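Local coordinates for Galactose/lactose metabolism regulatory protein GAL80 (Saccharomyces cerevisiae, PDB 3BTV) that binds the transcriptional activator GAL4 and blocks its activation of the lactose and galactose metabolic genes as long as no inducing sugar is present, at residues 47-52 / 374-379; 101-106 / 136-141; 190-195 / 255-260. The protein carries 1 engineered substitution. One frame throughout, in Å; residues are numbered along the deposited sequence.

From the N terminus, the chain first opens contact 1 at 47-52, at the start of strand 50-56 in the parallel Rossmann sheet, and closes it 322 residues later on helix 363-380. The other two contacts are nested inside that long loop and follow one another in series without crossing. Contact 2 (101-106 / 136-141) is the most local, joining two successive helices of the Rossmann domain. Contact 3 (190-195 / 255-260) comes next and ties the outer strands of a small three-stranded sheet within the Gal80p C-terminal domain. Contacts 1 and 3 lie on opposite sides of the chain's centre, their own centres about 41 Å apart.

Contact 1: 47-52 / 374-379; sequences SSQFQI and SISDFH
Gln49 lies against Ser376 along most of its side chain, and the contact is read most easily by following it outward. Its CB meets Ser376 CB at 3.7 Å, carbon against carbon. One bond on, CG lies beside the hydroxyl, 3.7 Å from Ser376 OG. Gln49 CG stands anti to its own carbonyl carbon (chi1 -62°), and the chain then bends at chi2 (99°), which carries the amide alongside the serine. The carboxamide carbon and oxygen stay at a distance: Gln49 CD is 4.2 Å and Gln49 OE1 3.9 Å from Ser376 OG. Those lengths are van der Waals spacings, and the two polar groups are neighbours without a hydrogen bond between them. The serine oxygen turns instead to its own helix, where two weak acceptors, Gln373 O and Asp377 OD1 (3.4 Å from Ser376 OG), compete for its one proton.

Next along the strand, Phe50 supplies the aromatic part. Its end, not its base, approaches the helix: CE1 comes to 4.0 Å from Ser376 CB, which sits oblique to the ring. At the rim, Ile375 CG2 lies near the ring plane, 4.2 Å from Phe50 CZ, with the two side chains crossing at about a right angle. Tyr372, one turn earlier in helix 363-380, adds an edge-to-face ring contact with Phe50, while Ile21 and Val23 of strand 21-26 also pack on it.

With just 160 Å² buried over both sides and all cross-segment approaches at 3.7 Å or longer, helix 363-380 is held against the start of strand 50-56 here by shape and apolar packing, and the acceptors within reach of Ser376 OG both lie in its own helix.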
ATOM      1  N   SER B  47      27.336  -9.935  32.745  1.00 85.76           N
ATOM      2  CA  SER B  47      28.561 -10.658  33.064  1.00 77.15           C
ATOM      3  C   SER B  47      28.305 -11.853  33.968  1.00 85.96           C
ATOM      4  O   SER B  47      29.064 -12.819  33.964  1.00 81.93           O
ATOM      5  CB  SER B  47      29.543  -9.710  33.748  1.00 84.29           C
ATOM      6  OG  SER B  47      28.907  -9.035  34.819  1.00 89.93           O
ATOM      7  N   SER B  48      27.238 -11.777  34.754  1.00 89.09           N
ATOM      8  CA  SER B  48      26.879 -12.867  35.649  1.00 90.81           C
ATOM      9  C   SER B  48      26.343 -14.056  34.864  1.00103.42           C
ATOM     10  O   SER B  48      26.861 -15.172  34.971  1.00113.91           O
ATOM     11  CB  SER B  48      25.830 -12.400  36.656  1.00 88.48           C
ATOM     12  OG  SER B  48      26.233 -11.192  37.275  1.00100.46           O
ATOM     13  N   GLN B  49      25.313 -13.800  34.063  1.00 96.25           N
ATOM     14  CA  GLN B  49      24.615 -14.854  33.335  1.00 87.56           C
ATOM     15  C   GLN B  49      25.396 -15.411  32.148  1.00 82.71           C
ATOM     16  O   GLN B  49      25.117 -16.518  31.690  1.00 80.18           O
ATOM     17  CB  GLN B  49      23.249 -14.361  32.852  1.00 85.86           C
ATOM     18  CG  GLN B  49      22.292 -13.955  33.953  1.00 78.59           C
ATOM     19  CD  GLN B  49      22.264 -12.459  34.175  1.00 87.56           C
ATOM     20  OE1 GLN B  49      21.197 -11.848  34.211  1.00 90.60           O
ATOM     21  NE2 GLN B  49      23.441 -11.856  34.313  1.00 94.45           N
ATOM     22  N   PHE B  50      26.362 -14.645  31.645  1.00 83.20           N
ATOM     23  CA  PHE B  50      27.118 -15.062  30.468  1.00 80.84           C
ATOM     24  C   PHE B  50      28.616 -14.835  30.610  1.00 80.54           C
ATOM     25  O   PHE B  50      29.053 -13.826  31.163  1.00 88.82           O
ATOM     26  CB  PHE B  50      26.625 -14.319  29.226  1.00 67.35           C
ATOM     27  CG  PHE B  50      25.205 -14.638  28.839  1.00 63.42           C
ATOM     28  CD1 PHE B  50      24.170 -13.781  29.185  1.00 63.82           C
ATOM     29  CD2 PHE B  50      24.911 -15.780  28.114  1.00 68.05           C
ATOM     30  CE1 PHE B  50      22.861 -14.061  28.826  1.00 56.09           C
ATOM     31  CE2 PHE B  50      23.609 -16.067  27.747  1.00 56.93           C
ATOM     32  CZ  PHE B  50      22.582 -15.206  28.102  1.00 71.25           C
ATOM     33  N   GLN B  51      29.395 -15.773  30.086  1.00 81.43           N
ATOM     34  CA  GLN B  51      30.839 -15.624  30.021  1.00 75.67           C
ATOM     35  C   GLN B  51      31.388 -16.180  28.711  1.00 82.50           C
ATOM     36  O   GLN B  51      31.050 -17.292  28.307  1.00 87.05           O
ATOM     37  CB  GLN B  51      31.508 -16.317  31.211  1.00 87.82           C
ATOM     38  CG  GLN B  51      31.647 -15.439  32.444  1.00 92.73           C
ATOM     39  CD  GLN B  51      32.426 -14.168  32.164  1.00103.49           C
ATOM     40  OE1 GLN B  51      31.857 -13.153  31.761  1.00123.41           O
ATOM     41  NE2 GLN B  51      33.736 -14.217  32.380  1.00102.79           N
ATOM     42  N   ILE B  52      32.239 -15.398  28.053  1.00 85.61           N
ATOM     43  CA  ILE B  52      32.874 -15.827  26.812  1.00 83.78           C
ATOM     44  C   ILE B  52      34.095 -16.696  27.093  1.00 86.98           C
ATOM     45  O   ILE B  52      35.161 -16.193  27.451  1.00 91.50           O
ATOM     46  CB  ILE B  52      33.272 -14.617  25.946  1.00 74.96           C
ATOM     47  CG1 ILE B  52      32.017 -13.908  25.421  1.00 72.48           C
ATOM     48  CG2 ILE B  52      34.151 -15.046  24.790  1.00 69.18           C
ATOM     49  CD1 ILE B  52      32.310 -12.654  24.611  1.00 64.50           C
ATOM     50  N   SER B 374      16.191 -12.308  27.833  1.00 57.04           N
ATOM     51  CA  SER B 374      15.097 -13.268  27.764  1.00 52.07           C
ATOM     52  C   SER B 374      15.636 -14.701  27.720  1.00 65.89           C
ATOM     53  O   SER B 374      14.961 -15.647  28.134  1.00 75.12           O
ATOM     54  CB  SER B 374      14.175 -12.973  26.569  1.00 61.03           C
ATOM     55  OG  SER B 374      14.652 -13.568  25.374  1.00 66.10           O
ATOM     56  N   ILE B 375      16.865 -14.853  27.238  1.00 59.55           N
ATOM     57  CA  ILE B 375      17.490 -16.166  27.173  1.00 67.49           C
ATOM     58  C   ILE B 375      17.844 -16.692  28.567  1.00 85.70           C
ATOM     59  O   ILE B 375      17.403 -17.771  28.960  1.00 87.52           O
ATOM     60  CB  ILE B 375      18.745 -16.151  26.287  1.00 52.46           C
ATOM     61  CG1 ILE B 375      18.360 -15.919  24.827  1.00 59.59           C
ATOM     62  CG2 ILE B 375      19.508 -17.470  26.424  1.00 66.01           C
ATOM     63  CD1 ILE B 375      19.537 -15.918  23.865  1.00 68.70           C
ATOM     64  N   SER B 376      18.629 -15.923  29.316  1.00 76.57           N
ATOM     65  CA  SER B 376      19.032 -16.338  30.654  1.00 81.20           C
ATOM     66  C   SER B 376      17.829 -16.521  31.576  1.00 85.50           C
ATOM     67  O   SER B 376      17.805 -17.434  32.394  1.00100.87           O
ATOM     68  CB  SER B 376      20.022 -15.344  31.263  1.00 72.44           C
ATOM     69  OG  SER B 376      19.365 -14.186  31.730  1.00 79.96           O
ATOM     70  N   ASP B 377      16.832 -15.657  31.438  1.00 70.37           N
ATOM     71  CA  ASP B 377      15.625 -15.761  32.246  1.00 79.36           C
ATOM     72  C   ASP B 377      14.919 -17.083  31.999  1.00 86.69           C
ATOM     73  O   ASP B 377      14.354 -17.679  32.913  1.00 86.69           O
ATOM     74  CB  ASP B 377      14.685 -14.600  31.954  1.00 85.87           C
ATOM     75  CG  ASP B 377      15.173 -13.303  32.551  1.00101.54           C
ATOM     76  OD1 ASP B 377      16.329 -13.269  33.025  1.00111.92           O
ATOM     77  OD2 ASP B 377      14.404 -12.323  32.550  1.00 89.83           O
ATOM     78  N   PHE B 378      14.937 -17.525  30.750  1.00 76.01           N
ATOM     79  CA  PHE B 378      14.471 -18.858  30.420  1.00 66.84           C
ATOM     80  C   PHE B 378      15.418 -19.853  31.061  1.00 75.87           C
ATOM     81  O   PHE B 378      14.999 -20.820  31.697  1.00 75.60           O
ATOM     82  CB  PHE B 378      14.464 -19.053  28.905  1.00 77.48           C
ATOM     83  CG  PHE B 378      14.415 -20.499  28.465  1.00 78.53           C
ATOM     84  CD1 PHE B 378      13.264 -21.259  28.636  1.00 77.87           C
ATOM     85  CD2 PHE B 378      15.513 -21.088  27.854  1.00 65.38           C
ATOM     86  CE1 PHE B 378      13.215 -22.588  28.224  1.00 75.84           C
ATOM     87  CE2 PHE B 378      15.470 -22.417  27.435  1.00 72.96           C
ATOM     88  CZ  PHE B 378      14.319 -23.165  27.623  1.00 72.77           C
ATOM     89  N   HIS B 379      16.707 -19.592  30.894  1.00 65.89           N
ATOM     90  CA  HIS B 379      17.741 -20.523  31.303  1.00 76.58           C
ATOM     91  C   HIS B 379      17.844 -20.677  32.811  1.00 82.54           C
ATOM     92  O   HIS B 379      18.177 -21.745  33.304  1.00 68.23           O
ATOM     93  CB  HIS B 379      19.089 -20.077  30.760  1.00 77.19           C
ATOM     94  CG  HIS B 379      20.225 -20.926  31.223  1.00 76.41           C
ATOM     95  ND1 HIS B 379      20.435 -22.205  30.755  1.00 83.40           N
ATOM     96  CD2 HIS B 379      21.214 -20.683  32.115  1.00 85.41           C
ATOM     97  CE1 HIS B 379      21.507 -22.713  31.336  1.00 85.24           C
ATOM     98  NE2 HIS B 379      22.001 -21.808  32.163  1.00 70.80           N
TER

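Contact 2: 101-106 / 136-141; sequences SHYEVV and ESIYKA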
ATOM      1  N   SER B 101      28.111 -17.058   4.714  1.00 72.55           N
ATOM      2  CA  SER B 101      29.028 -18.022   5.321  1.00 67.96           C
ATOM      3  C   SER B 101      28.347 -18.950   6.326  1.00 72.51           C
ATOM      4  O   SER B 101      28.980 -19.877   6.839  1.00 72.71           O
ATOM      5  CB  SER B 101      30.181 -17.297   6.024  1.00 73.94           C
ATOM      6  OG  SER B 101      30.932 -16.526   5.104  1.00 92.03           O
ATOM      7  N   HIS B 102      27.071 -18.693   6.610  1.00 68.27           N
ATOM      8  CA  HIS B 102      26.325 -19.453   7.617  1.00 67.87           C
ATOM      9  C   HIS B 102      26.334 -20.954   7.358  1.00 64.16           C
ATOM     10  O   HIS B 102      26.692 -21.741   8.230  1.00 72.85           O
ATOM     11  CB  HIS B 102      24.876 -18.965   7.695  1.00 60.28           C
ATOM     12  CG  HIS B 102      24.696 -17.716   8.505  1.00 58.74           C
ATOM     13  ND1 HIS B 102      23.456 -17.172   8.769  1.00 59.04           N
ATOM     14  CD2 HIS B 102      25.596 -16.915   9.122  1.00 62.69           C
ATOM     15  CE1 HIS B 102      23.601 -16.080   9.500  1.00 62.77           C
ATOM     16  NE2 HIS B 102      24.891 -15.903   9.729  1.00 57.08           N
ATOM     17  N   TYR B 103      25.924 -21.345   6.161  1.00 71.53           N
ATOM     18  CA  TYR B 103      25.822 -22.757   5.811  1.00 71.16           C
ATOM     19  C   TYR B 103      27.171 -23.455   5.910  1.00 77.16           C
ATOM     20  O   TYR B 103      27.295 -24.493   6.567  1.00 84.39           O
ATOM     21  CB  TYR B 103      25.235 -22.904   4.408  1.00 72.14           C
ATOM     22  CG  TYR B 103      24.935 -24.320   3.982  1.00 79.52           C
ATOM     23  CD1 TYR B 103      23.797 -24.981   4.436  1.00 86.90           C
ATOM     24  CD2 TYR B 103      25.773 -24.987   3.097  1.00 83.00           C
ATOM     25  CE1 TYR B 103      23.515 -26.280   4.030  1.00 81.72           C
ATOM     26  CE2 TYR B 103      25.501 -26.279   2.687  1.00 91.34           C
ATOM     27  CZ  TYR B 103      24.372 -26.921   3.158  1.00 97.66           C
ATOM     28  OH  TYR B 103      24.101 -28.206   2.751  1.00104.88           O
ATOM     29  N   GLU B 104      28.191 -22.877   5.281  1.00 81.11           N
ATOM     30  CA  GLU B 104      29.510 -23.522   5.233  1.00 72.63           C
ATOM     31  C   GLU B 104      30.126 -23.664   6.619  1.00 69.19           C
ATOM     32  O   GLU B 104      30.890 -24.584   6.863  1.00 77.05           O
ATOM     33  CB  GLU B 104      30.472 -22.768   4.306  1.00 87.75           C
ATOM     34  CG  GLU B 104      31.116 -21.538   4.936  1.00111.33           C
ATOM     35  CD  GLU B 104      31.826 -20.658   3.920  1.00123.73           C
ATOM     36  OE1 GLU B 104      31.313 -20.523   2.787  1.00125.30           O
ATOM     37  OE2 GLU B 104      32.893 -20.099   4.260  1.00121.58           O
ATOM     38  N   VAL B 105      29.782 -22.758   7.526  1.00 82.31           N
ATOM     39  CA  VAL B 105      30.320 -22.814   8.881  1.00 76.41           C
ATOM     40  C   VAL B 105      29.463 -23.667   9.816  1.00 76.13           C
ATOM     41  O   VAL B 105      29.976 -24.532  10.520  1.00 78.45           O
ATOM     42  CB  VAL B 105      30.445 -21.415   9.499  1.00 76.07           C
ATOM     43  CG1 VAL B 105      30.919 -21.535  10.937  1.00 67.85           C
ATOM     44  CG2 VAL B 105      31.413 -20.566   8.687  1.00 97.50           C
ATOM     45  N   VAL B 106      28.156 -23.419   9.821  1.00 75.00           N
ATOM     46  CA  VAL B 106      27.268 -24.069  10.783  1.00 62.52           C
ATOM     47  C   VAL B 106      27.150 -25.584  10.593  1.00 74.15           C
ATOM     48  O   VAL B 106      27.097 -26.328  11.571  1.00 87.96           O
ATOM     49  CB  VAL B 106      25.869 -23.420  10.786  1.00 76.55           C
ATOM     50  CG1 VAL B 106      24.918 -24.187  11.692  1.00 74.49           C
ATOM     51  CG2 VAL B 106      25.969 -21.960  11.236  1.00 73.32           C
ATOM     52  N   GLU B 136      16.467 -25.004   5.503  1.00 68.26           N
ATOM     53  CA  GLU B 136      15.954 -26.316   5.883  1.00 67.04           C
ATOM     54  C   GLU B 136      17.046 -27.301   6.272  1.00 62.83           C
ATOM     55  O   GLU B 136      16.896 -28.048   7.242  1.00 79.43           O
ATOM     56  CB  GLU B 136      15.044 -26.882   4.791  1.00 71.08           C
ATOM     57  CG  GLU B 136      13.625 -26.361   4.940  1.00 58.30           C
ATOM     58  CD  GLU B 136      12.789 -26.514   3.690  1.00 96.28           C
ATOM     59  OE1 GLU B 136      13.310 -27.037   2.679  1.00111.94           O
ATOM     60  OE2 GLU B 136      11.605 -26.106   3.724  1.00 90.91           O
ATOM     61  N   SER B 137      18.164 -27.285   5.554  1.00 71.45           N
ATOM     62  CA  SER B 137      19.284 -28.161   5.906  1.00 65.22           C
ATOM     63  C   SER B 137      19.826 -27.821   7.275  1.00 66.52           C
ATOM     64  O   SER B 137      20.120 -28.709   8.075  1.00 68.70           O
ATOM     65  CB  SER B 137      20.420 -28.057   4.890  1.00 75.91           C
ATOM     66  OG  SER B 137      20.060 -28.667   3.666  1.00 85.04           O
ATOM     67  N   ILE B 138      19.975 -26.524   7.528  1.00 63.34           N
ATOM     68  CA  ILE B 138      20.501 -26.062   8.800  1.00 65.43           C
ATOM     69  C   ILE B 138      19.532 -26.417   9.921  1.00 64.46           C
ATOM     70  O   ILE B 138      19.951 -26.892  10.981  1.00 73.62           O
ATOM     71  CB  ILE B 138      20.745 -24.537   8.795  1.00 72.14           C
ATOM     72  CG1 ILE B 138      21.856 -24.187   7.797  1.00 73.89           C
ATOM     73  CG2 ILE B 138      21.114 -24.057  10.196  1.00 60.35           C
ATOM     74  CD1 ILE B 138      22.030 -22.705   7.552  1.00 62.73           C
ATOM     75  N   TYR B 139      18.241 -26.182   9.695  1.00 62.69           N
ATOM     76  CA  TYR B 139      17.259 -26.515  10.718  1.00 59.42           C
ATOM     77  C   TYR B 139      17.348 -27.994  11.030  1.00 63.57           C
ATOM     78  O   TYR B 139      17.510 -28.394  12.185  1.00 79.87           O
ATOM     79  CB  TYR B 139      15.820 -26.153  10.319  1.00 60.54           C
ATOM     80  CG  TYR B 139      14.870 -26.473  11.455  1.00 80.51           C
ATOM     81  CD1 TYR B 139      14.766 -25.626  12.556  1.00 62.24           C
ATOM     82  CD2 TYR B 139      14.125 -27.649  11.460  1.00 86.30           C
ATOM     83  CE1 TYR B 139      13.929 -25.929  13.619  1.00 76.42           C
ATOM     84  CE2 TYR B 139      13.280 -27.958  12.516  1.00 80.83           C
ATOM     85  CZ  TYR B 139      13.193 -27.098  13.595  1.00 82.42           C
ATOM     86  OH  TYR B 139      12.360 -27.396  14.647  1.00 89.27           O
ATOM     87  N   LYS B 140      17.263 -28.806   9.985  1.00 72.21           N
ATOM     88  CA  LYS B 140      17.344 -30.253  10.137  1.00 63.67           C
ATOM     89  C   LYS B 140      18.581 -30.670  10.932  1.00 75.75           C
ATOM     90  O   LYS B 140      18.474 -31.429  11.894  1.00 86.24           O
ATOM     91  CB  LYS B 140      17.314 -30.935   8.764  1.00 79.38           C
ATOM     92  CG  LYS B 140      17.018 -32.433   8.813  1.00 95.61           C
ATOM     93  CD  LYS B 140      17.372 -33.118   7.499  1.00104.75           C
ATOM     94  CE  LYS B 140      16.877 -32.317   6.300  1.00131.64           C
ATOM     95  NZ  LYS B 140      15.395 -32.137   6.279  1.00132.64           N
ATOM     96  N   ALA B 141      19.750 -30.165  10.551  1.00 74.68           N
ATOM     97  CA  ALA B 141      20.979 -30.510  11.269  1.00 74.49           C
ATOM     98  C   ALA B 141      20.948 -30.034  12.728  1.00 76.71           C
ATOM     99  O   ALA B 141      21.435 -30.723  13.624  1.00 81.96           O
ATOM    100  CB  ALA B 141      22.204 -29.960  10.543  1.00 80.69           C
TER
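Ile138 meets both Tyr103 and Val106, and this is where the two helices pack most fully. Ile138 CG1 comes to 4.0 Å from Tyr103 CD1, near the plane of the ring and at its edge. The other branch, Ile138 CG2, lies 4.1 Å from Val106 CG1, and these two side chains cross at about a right angle. The tip of the isoleucine reaches further, to the backbone of the facing helix, with Ile138 CD1 4.2 Å from Tyr103 CA. With CG1 anti to the carbonyl carbon (chi1 -66°), Ile138 directs its two branches at different partners. Both Ile138 and Val106 are buried: Leu128 and Ala129 also touch the isoleucine, and Ile95 of strand 92-95 lies against the valine.

Toward the partly exposed side the contact thins. Tyr103 reaches across to the facing helix, its CG anti to the backbone N (chi1 -174°), and meets Ser137 with the ring edge: Tyr103 CE1 is 3.7 Å from Ser137 CB, which lies in the ring plane. Close as this is, it is a single carbon-carbon touch. Beyond it Tyr103 OH and Ser137 OG remain 4.2 Å apart, too far for a hydrogen bond, and the serine hydroxyl is weakly bonded to Asp133 O in its own helix.

The axes of the short helical segments approach to 10.5 Å at 23°, nearly parallel, and Met107 continues the interface by touching Ser137, Ile138 and Ala141. Helix 102-112 links strand 92-95 to strand 121-125, and helix 132-143 links 121-125 to 148-152. Two successive parallel helices joined to neighbouring parallel strands in this way are characteristic of consecutive beta-alpha-beta crossovers in a Rossmann fold.

Contact 3: 190-195 / 255-260; sequences YERPVK and QRVPKT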
ATOM      1  N   TYR B 190      19.421   4.872  -5.703  1.00 52.97           N
ATOM      2  CA  TYR B 190      20.233   5.247  -6.867  1.00 57.25           C
ATOM      3  C   TYR B 190      21.730   5.385  -6.570  1.00 59.10           C
ATOM      4  O   TYR B 190      22.518   5.715  -7.454  1.00 69.74           O
ATOM      5  CB  TYR B 190      19.717   6.555  -7.464  1.00 67.37           C
ATOM      6  CG  TYR B 190      18.305   6.472  -7.986  1.00 66.81           C
ATOM      7  CD1 TYR B 190      17.226   6.896  -7.214  1.00 65.35           C
ATOM      8  CD2 TYR B 190      18.050   5.969  -9.253  1.00 62.37           C
ATOM      9  CE1 TYR B 190      15.928   6.821  -7.704  1.00 56.60           C
ATOM     10  CE2 TYR B 190      16.772   5.888  -9.749  1.00 53.25           C
ATOM     11  CZ  TYR B 190      15.709   6.313  -8.972  1.00 67.14           C
ATOM     12  OH  TYR B 190      14.431   6.230  -9.472  1.00 59.89           O
ATOM     13  N   GLU B 191      22.129   5.133  -5.332  1.00 68.11           N
ATOM     14  CA  GLU B 191      23.518   5.361  -4.957  1.00 78.11           C
ATOM     15  C   GLU B 191      24.061   4.329  -3.983  1.00 86.96           C
ATOM     16  O   GLU B 191      23.323   3.762  -3.171  1.00 78.66           O
ATOM     17  CB  GLU B 191      23.690   6.760  -4.360  1.00 82.40           C
ATOM     18  CG  GLU B 191      23.477   7.905  -5.334  1.00 85.97           C
ATOM     19  CD  GLU B 191      23.313   9.235  -4.619  1.00 99.72           C
ATOM     20  OE1 GLU B 191      23.211   9.232  -3.374  1.00 80.57           O
ATOM     21  OE2 GLU B 191      23.284  10.283  -5.293  1.00112.20           O
ATOM     22  N   ARG B 192      25.367   4.102  -4.074  1.00 90.11           N
ATOM     23  CA  ARG B 192      26.072   3.237  -3.146  1.00 88.40           C
ATOM     24  C   ARG B 192      27.374   3.902  -2.756  1.00100.46           C
ATOM     25  O   ARG B 192      28.077   4.425  -3.612  1.00 99.70           O
ATOM     26  CB  ARG B 192      26.376   1.889  -3.789  1.00 77.89           C
ATOM     27  CG  ARG B 192      27.081   0.916  -2.856  1.00 79.64           C
ATOM     28  CD  ARG B 192      27.579  -0.287  -3.619  1.00 81.37           C
ATOM     29  NE  ARG B 192      26.567  -0.804  -4.535  1.00 79.73           N
ATOM     30  CZ  ARG B 192      26.830  -1.642  -5.532  1.00 81.55           C
ATOM     31  NH1 ARG B 192      28.073  -2.052  -5.739  1.00 83.31           N
ATOM     32  NH2 ARG B 192      25.860  -2.067  -6.326  1.00 67.37           N
ATOM     33  N   PRO B 193      27.691   3.897  -1.455  1.00104.04           N
ATOM     34  CA  PRO B 193      29.000   4.360  -0.975  1.00101.30           C
ATOM     35  C   PRO B 193      30.134   3.477  -1.496  1.00 96.16           C
ATOM     36  O   PRO B 193      30.068   2.255  -1.367  1.00 87.45           O
ATOM     37  CB  PRO B 193      28.880   4.224   0.546  1.00 80.02           C
ATOM     38  CG  PRO B 193      27.406   4.313   0.816  1.00 78.03           C
ATOM     39  CD  PRO B 193      26.754   3.629  -0.352  1.00 86.38           C
ATOM     40  N   VAL B 194      31.156   4.092  -2.083  1.00122.52           N
ATOM     41  CA  VAL B 194      32.299   3.350  -2.607  1.00126.87           C
ATOM     42  C   VAL B 194      32.848   2.373  -1.571  1.00117.69           C
ATOM     43  O   VAL B 194      33.302   1.282  -1.912  1.00119.67           O
ATOM     44  CB  VAL B 194      33.421   4.302  -3.055  1.00128.51           C
ATOM     45  CG1 VAL B 194      33.845   5.201  -1.903  1.00126.35           C
ATOM     46  CG2 VAL B 194      34.601   3.516  -3.600  1.00138.18           C
ATOM     47  N   LYS B 195      32.784   2.772  -0.305  1.00112.02           N
ATOM     48  CA  LYS B 195      33.302   1.975   0.802  1.00130.61           C
ATOM     49  C   LYS B 195      32.462   0.725   1.083  1.00127.22           C
ATOM     50  O   LYS B 195      32.844  -0.114   1.898  1.00132.58           O
ATOM     51  CB  LYS B 195      33.386   2.847   2.062  1.00151.57           C
ATOM     52  CG  LYS B 195      33.918   2.148   3.311  1.00158.89           C
ATOM     53  CD  LYS B 195      33.641   2.983   4.560  1.00155.26           C
ATOM     54  CE  LYS B 195      34.083   2.273   5.833  1.00152.60           C
ATOM     55  NZ  LYS B 195      35.565   2.205   5.954  1.00152.75           N
ATOM     56  N   GLN B 255      31.072   7.097 -10.803  1.00 96.04           N
ATOM     57  CA  GLN B 255      31.292   5.700 -11.156  1.00 88.11           C
ATOM     58  C   GLN B 255      30.059   4.866 -10.803  1.00 91.92           C
ATOM     59  O   GLN B 255      29.552   4.934  -9.680  1.00 77.32           O
ATOM     60  CB  GLN B 255      32.549   5.155 -10.463  1.00 93.43           C
ATOM     61  CG  GLN B 255      32.896   3.717 -10.834  1.00 90.39           C
ATOM     62  CD  GLN B 255      32.868   3.483 -12.333  1.00111.54           C
ATOM     63  OE1 GLN B 255      32.113   2.641 -12.832  1.00 93.40           O
ATOM     64  NE2 GLN B 255      33.680   4.243 -13.062  1.00129.79           N
ATOM     65  N   ARG B 256      29.574   4.099 -11.778  1.00 78.71           N
ATOM     66  CA  ARG B 256      28.420   3.229 -11.575  1.00 69.47           C
ATOM     67  C   ARG B 256      28.822   1.779 -11.301  1.00 79.83           C
ATOM     68  O   ARG B 256      29.819   1.288 -11.838  1.00 79.94           O
ATOM     69  CB  ARG B 256      27.490   3.295 -12.784  1.00 68.25           C
ATOM     70  CG  ARG B 256      26.608   4.534 -12.781  1.00 67.37           C
ATOM     71  CD  ARG B 256      25.687   4.591 -13.986  1.00 64.08           C
ATOM     72  NE  ARG B 256      24.665   5.615 -13.784  1.00 81.83           N
ATOM     73  CZ  ARG B 256      23.721   5.924 -14.670  1.00 89.02           C
ATOM     74  NH1 ARG B 256      23.673   5.291 -15.840  1.00 83.17           N
ATOM     75  NH2 ARG B 256      22.823   6.870 -14.389  1.00 77.71           N
ATOM     76  N   VAL B 257      28.046   1.107 -10.454  1.00 73.88           N
ATOM     77  CA  VAL B 257      28.284  -0.298 -10.126  1.00 69.82           C
ATOM     78  C   VAL B 257      26.978  -1.085 -10.177  1.00 69.19           C
ATOM     79  O   VAL B 257      25.912  -0.543  -9.893  1.00 65.68           O
ATOM     80  CB  VAL B 257      28.927  -0.469  -8.741  1.00 70.12           C
ATOM     81  CG1 VAL B 257      30.417  -0.072  -8.781  1.00 69.73           C
ATOM     82  CG2 VAL B 257      28.145   0.313  -7.671  1.00 67.41           C
ATOM     83  N   PRO B 258      27.060  -2.375 -10.530  1.00 67.45           N
ATOM     84  CA  PRO B 258      25.844  -3.150 -10.783  1.00 61.44           C
ATOM     85  C   PRO B 258      25.212  -3.673  -9.499  1.00 59.28           C
ATOM     86  O   PRO B 258      25.907  -3.985  -8.526  1.00 64.33           O
ATOM     87  CB  PRO B 258      26.347  -4.327 -11.638  1.00 67.73           C
ATOM     88  CG  PRO B 258      27.854  -4.117 -11.809  1.00 70.14           C
ATOM     89  CD  PRO B 258      28.272  -3.188 -10.720  1.00 67.42           C
ATOM     90  N   LYS B 259      23.884  -3.761  -9.502  1.00 63.65           N
ATOM     91  CA  LYS B 259      23.154  -4.337  -8.386  1.00 52.01           C
ATOM     92  C   LYS B 259      22.228  -5.402  -8.950  1.00 58.61           C
ATOM     93  O   LYS B 259      21.494  -5.150  -9.907  1.00 53.41           O
ATOM     94  CB  LYS B 259      22.347  -3.243  -7.672  1.00 62.73           C
ATOM     95  CG  LYS B 259      21.465  -3.718  -6.521  1.00 61.41           C
ATOM     96  CD  LYS B 259      20.812  -2.538  -5.777  1.00 51.38           C
ATOM     97  CE  LYS B 259      19.764  -1.801  -6.640  1.00 53.51           C
ATOM     98  NZ  LYS B 259      18.846  -2.725  -7.404  1.00 45.36           N
ATOM     99  N   THR B 260      22.257  -6.600  -8.379  1.00 53.99           N
ATOM    100  CA  THR B 260      21.267  -7.593  -8.788  1.00 62.62           C
ATOM    101  C   THR B 260      20.188  -7.829  -7.726  1.00 60.52           C
ATOM    102  O   THR B 260      19.222  -8.539  -7.980  1.00 65.22           O
ATOM    103  CB  THR B 260      21.922  -8.922  -9.187  1.00 57.09           C
ATOM    104  OG1 THR B 260      22.758  -9.381  -8.119  1.00 64.82           O
ATOM    105  CG2 THR B 260      22.760  -8.740 -10.455  1.00 65.59           C
TER
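Arg192 brings its guanidinium to Val257 and Pro258, using a face for one and an edge for the other. Over the face sits Val257 CG2, displaced toward the rim, 3.1 Å from Arg192 NH1 and 3.2 Å from Arg192 CZ; these spacings are short enough to suggest crowding and should be read with caution. At the edge, Arg192 NH2 donates a hydrogen bond to Pro258 O (2.9 Å) that is nearly straight at the hydrogen, with an angle of 163°. The acceptor lies in the guanidinium plane, whereas the donor stands well above the carbonyl plane, 61° out of it. Lys259 CB lies at the same edge, 3.9 Å from Arg192 NH2.

The next shell fixes this group. An otherwise extended arginine chain bends at chi3 (-45°) to lay the guanidinium beside the valine. Gln243 OE1 accepts a bond from Arg192 NE and restrains its rotation, while Tyr201 makes a cation-pi contact with the same group. Shortening the side chain to that of alanine is likely to leave Pro258 O without this donor and to open a gap beside the Val257 methyl. Lys259 sends its ammonium away, to Val261 O and a salt bridge with Asp263.

Further out, strands 191-193 and 255-258 are the two outer members of a three-stranded mixed sheet, separated by strand 242-246. Arg192 is bonded through its backbone to Glu244 and Ile246 of that central strand, Gln255 to Leu245. The CA atoms of Arg192 and Val257 are 8.1 Å apart, and the arginine side chain spans the middle strand to join its two flanks.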